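Local coordinates for RV1873 (Mycobacterium tuberculosis, PDB 2JEK), which is of unknown function but belongs to the DUF1810 family and folds as an all-helical, right-handed superhelix, at residues 60-63 with 64-68. Residues are numbered along the deposited sequence; the frame is centred on the assembly and turned at random.
Sequences SSLE and EAQAY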
ATOM      1  N   SER A  60       3.115  -8.580  -8.595  1.00  9.38           N
ATOM      2  CA  SER A  60       2.914  -9.246  -9.887  1.00 10.53           C
ATOM      3  C   SER A  60       1.481  -9.740 -10.108  1.00 10.17           C
ATOM      4  O   SER A  60       1.008  -9.814 -11.243  1.00 11.85           O
ATOM      5  CB  SER A  60       3.882 -10.422 -10.050  1.00 10.65           C
ATOM      6  OG  SER A  60       3.646 -11.420  -9.077  1.00 11.74           O
ATOM      7  N   SER A  61       0.807 -10.092  -9.021  1.00 10.38           N
ATOM      8  CA  SER A  61      -0.457 -10.819  -9.100  1.00 11.01           C
ATOM      9  C   SER A  61      -1.181 -10.780  -7.767  1.00 11.11           C
ATOM     10  O   SER A  61      -0.586 -10.440  -6.738  1.00  9.19           O
ATOM     11  CB  SER A  61      -0.177 -12.280  -9.467  1.00 11.61           C
ATOM     12  OG  SER A  61       0.521 -12.928  -8.413  1.00 12.32           O
ATOM     13  N   LEU A  62      -2.457 -11.175  -7.763  1.00 11.67           N
ATOM     14  CA  LEU A  62      -3.160 -11.316  -6.491  1.00 12.64           C
ATOM     15  C   LEU A  62      -2.458 -12.329  -5.561  1.00 11.22           C
ATOM     16  O   LEU A  62      -2.426 -12.139  -4.345  1.00 11.09           O
ATOM     17  CB  LEU A  62      -4.642 -11.686  -6.680  1.00 13.87           C
ATOM     18  CG  LEU A  62      -5.509 -11.407  -5.440  1.00 14.84           C
ATOM     19  CD1 LEU A  62      -5.700  -9.898  -5.238  1.00 18.72           C
ATOM     20  CD2 LEU A  62      -6.850 -12.124  -5.509  1.00 16.20           C
ATOM     21  N   GLU A  63      -1.914 -13.398  -6.145  1.00 12.02           N
ATOM     22  CA  GLU A  63      -1.223 -14.435  -5.366  1.00 12.12           C
ATOM     23  C   GLU A  63       0.001 -13.847  -4.658  1.00 10.67           C
ATOM     24  O   GLU A  63       0.269 -14.176  -3.497  1.00 10.65           O
ATOM     25  CB  GLU A  63      -0.819 -15.626  -6.244  1.00 13.36           C
ATOM     26  CG  GLU A  63      -1.981 -16.515  -6.711  1.00 16.79           C
ATOM     27  CD  GLU A  63      -2.813 -15.922  -7.861  1.00 23.74           C
ATOM     28  OE1 GLU A  63      -2.399 -14.935  -8.518  1.00 17.20           O
ATOM     29  OE2 GLU A  63      -3.909 -16.469  -8.116  1.00 30.28           O
ATOM     30  N   GLU A  64       0.728 -12.952  -5.336  1.00  9.68           N
ATOM     31  CA  GLU A  64       1.843 -12.285  -4.664  1.00  9.38           C
ATOM     32  C   GLU A  64       1.346 -11.380  -3.521  1.00  9.10           C
ATOM     33  O   GLU A  64       1.950 -11.342  -2.453  1.00  8.92           O
ATOM     34  CB  GLU A  64       2.727 -11.510  -5.643  1.00  9.43           C
ATOM     35  CG  GLU A  64       3.869 -10.802  -4.919  1.00 10.18           C
ATOM     36  CD  GLU A  64       4.893 -10.146  -5.818  1.00 11.21           C
ATOM     37  OE1 GLU A  64       4.808 -10.233  -7.065  1.00 11.61           O
ATOM     38  OE2 GLU A  64       5.821  -9.524  -5.258  1.00 11.86           O
ATOM     39  N   ALA A  65       0.237 -10.675  -3.745  1.00  8.81           N
ATOM     40  CA  ALA A  65      -0.340  -9.839  -2.681  1.00  8.83           C
ATOM     41  C   ALA A  65      -0.704 -10.686  -1.472  1.00  9.32           C
ATOM     42  O   ALA A  65      -0.496 -10.291  -0.320  1.00  9.06           O
ATOM     43  CB  ALA A  65      -1.558  -9.064  -3.192  1.00  9.32           C
ATOM     44  N   GLN A  66      -1.237 -11.877  -1.740  1.00 10.01           N
ATOM     45  CA  GLN A  66      -1.607 -12.788  -0.651  1.00 10.21           C
ATOM     46  C   GLN A  66      -0.379 -13.282   0.108  1.00  9.00           C
ATOM     47  O   GLN A  66      -0.375 -13.327   1.341  1.00 10.47           O
ATOM     48  CB  GLN A  66      -2.430 -13.951  -1.193  1.00 10.37           C
ATOM     49  CG  GLN A  66      -3.786 -13.479  -1.684  1.00 10.43           C
ATOM     50  CD  GLN A  66      -4.642 -14.559  -2.293  1.00 11.73           C
ATOM     51  OE1 GLN A  66      -4.139 -15.570  -2.790  1.00 14.93           O
ATOM     52  NE2 GLN A  66      -5.961 -14.341  -2.267  1.00 12.35           N
ATOM     53  N   ALA A  67       0.671 -13.611  -0.635  1.00  9.28           N
ATOM     54  CA  ALA A  67       1.950 -13.988  -0.011  1.00 10.44           C
ATOM     55  C   ALA A  67       2.539 -12.844   0.822  1.00 10.54           C
ATOM     56  O   ALA A  67       3.114 -13.057   1.890  1.00 10.83           O
ATOM     57  CB  ALA A  67       2.931 -14.449  -1.062  1.00 11.01           C
ATOM     58  N   TYR A  68       2.380 -11.623   0.323  1.00  9.69           N
ATOM     59  CA  TYR A  68       2.870 -10.435   1.013  1.00  9.10           C
ATOM     60  C   TYR A  68       2.189 -10.304   2.381  1.00  9.33           C
ATOM     61  O   TYR A  68       2.840 -10.085   3.412  1.00 10.31           O
ATOM     62  CB  TYR A  68       2.597  -9.217   0.123  1.00  8.06           C
ATOM     63  CG  TYR A  68       3.213  -7.912   0.588  1.00  7.08           C
ATOM     64  CD1 TYR A  68       4.329  -7.373  -0.065  1.00  6.21           C
ATOM     65  CD2 TYR A  68       2.678  -7.219   1.674  1.00  7.81           C
ATOM     66  CE1 TYR A  68       4.881  -6.178   0.351  1.00  6.70           C
ATOM     67  CE2 TYR A  68       3.239  -6.023   2.099  1.00  7.80           C
ATOM     68  CZ  TYR A  68       4.344  -5.523   1.441  1.00  5.71           C
ATOM     69  OH  TYR A  68       4.931  -4.340   1.825  1.00  7.34           O
TER
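From S61 onward the chain winds into the first turns of helix 62-70, where A65 N, Q66 N and A67 N bond in sequence to the carbonyl oxygens of S61, L62 and E63. The side chain of S61 caps the start of this helix: its OG lies between its own backbone N and carbonyl carbon (chi1 67°) and accepts from E64 N at 3.1 Å, a fairly straight bond (N-H...O angle 158°). One residue earlier, S60 is gripped by the carboxylate of E64, whose extended chain (CG anti to the backbone N, chi1 179°) reaches back before the cap. A single oxygen, E64 OE1, takes two bonds. S60 OG donates to its anti lone pair at 2.6 Å, whereas S60 N, 2.8 Å from OE1, comes in from well above the carboxylate plane. The other oxygen, OE2, forms a salt bridge with R12, so this buried acid is held at both oxygens. On another side of the helix, L62 CD2 touches Q66 NE2 at 4.0 Å, while that amide nitrogen bonds to A115 O of helix 101-115, against which L62 and A65 also pack. S61 is thus a serine N-cap, while E64, at N3, accepts from the residue before it rather than from S61 N as in a classical capping box, at the start of one helix of this DUF1810 family protein's right-handed superhelix.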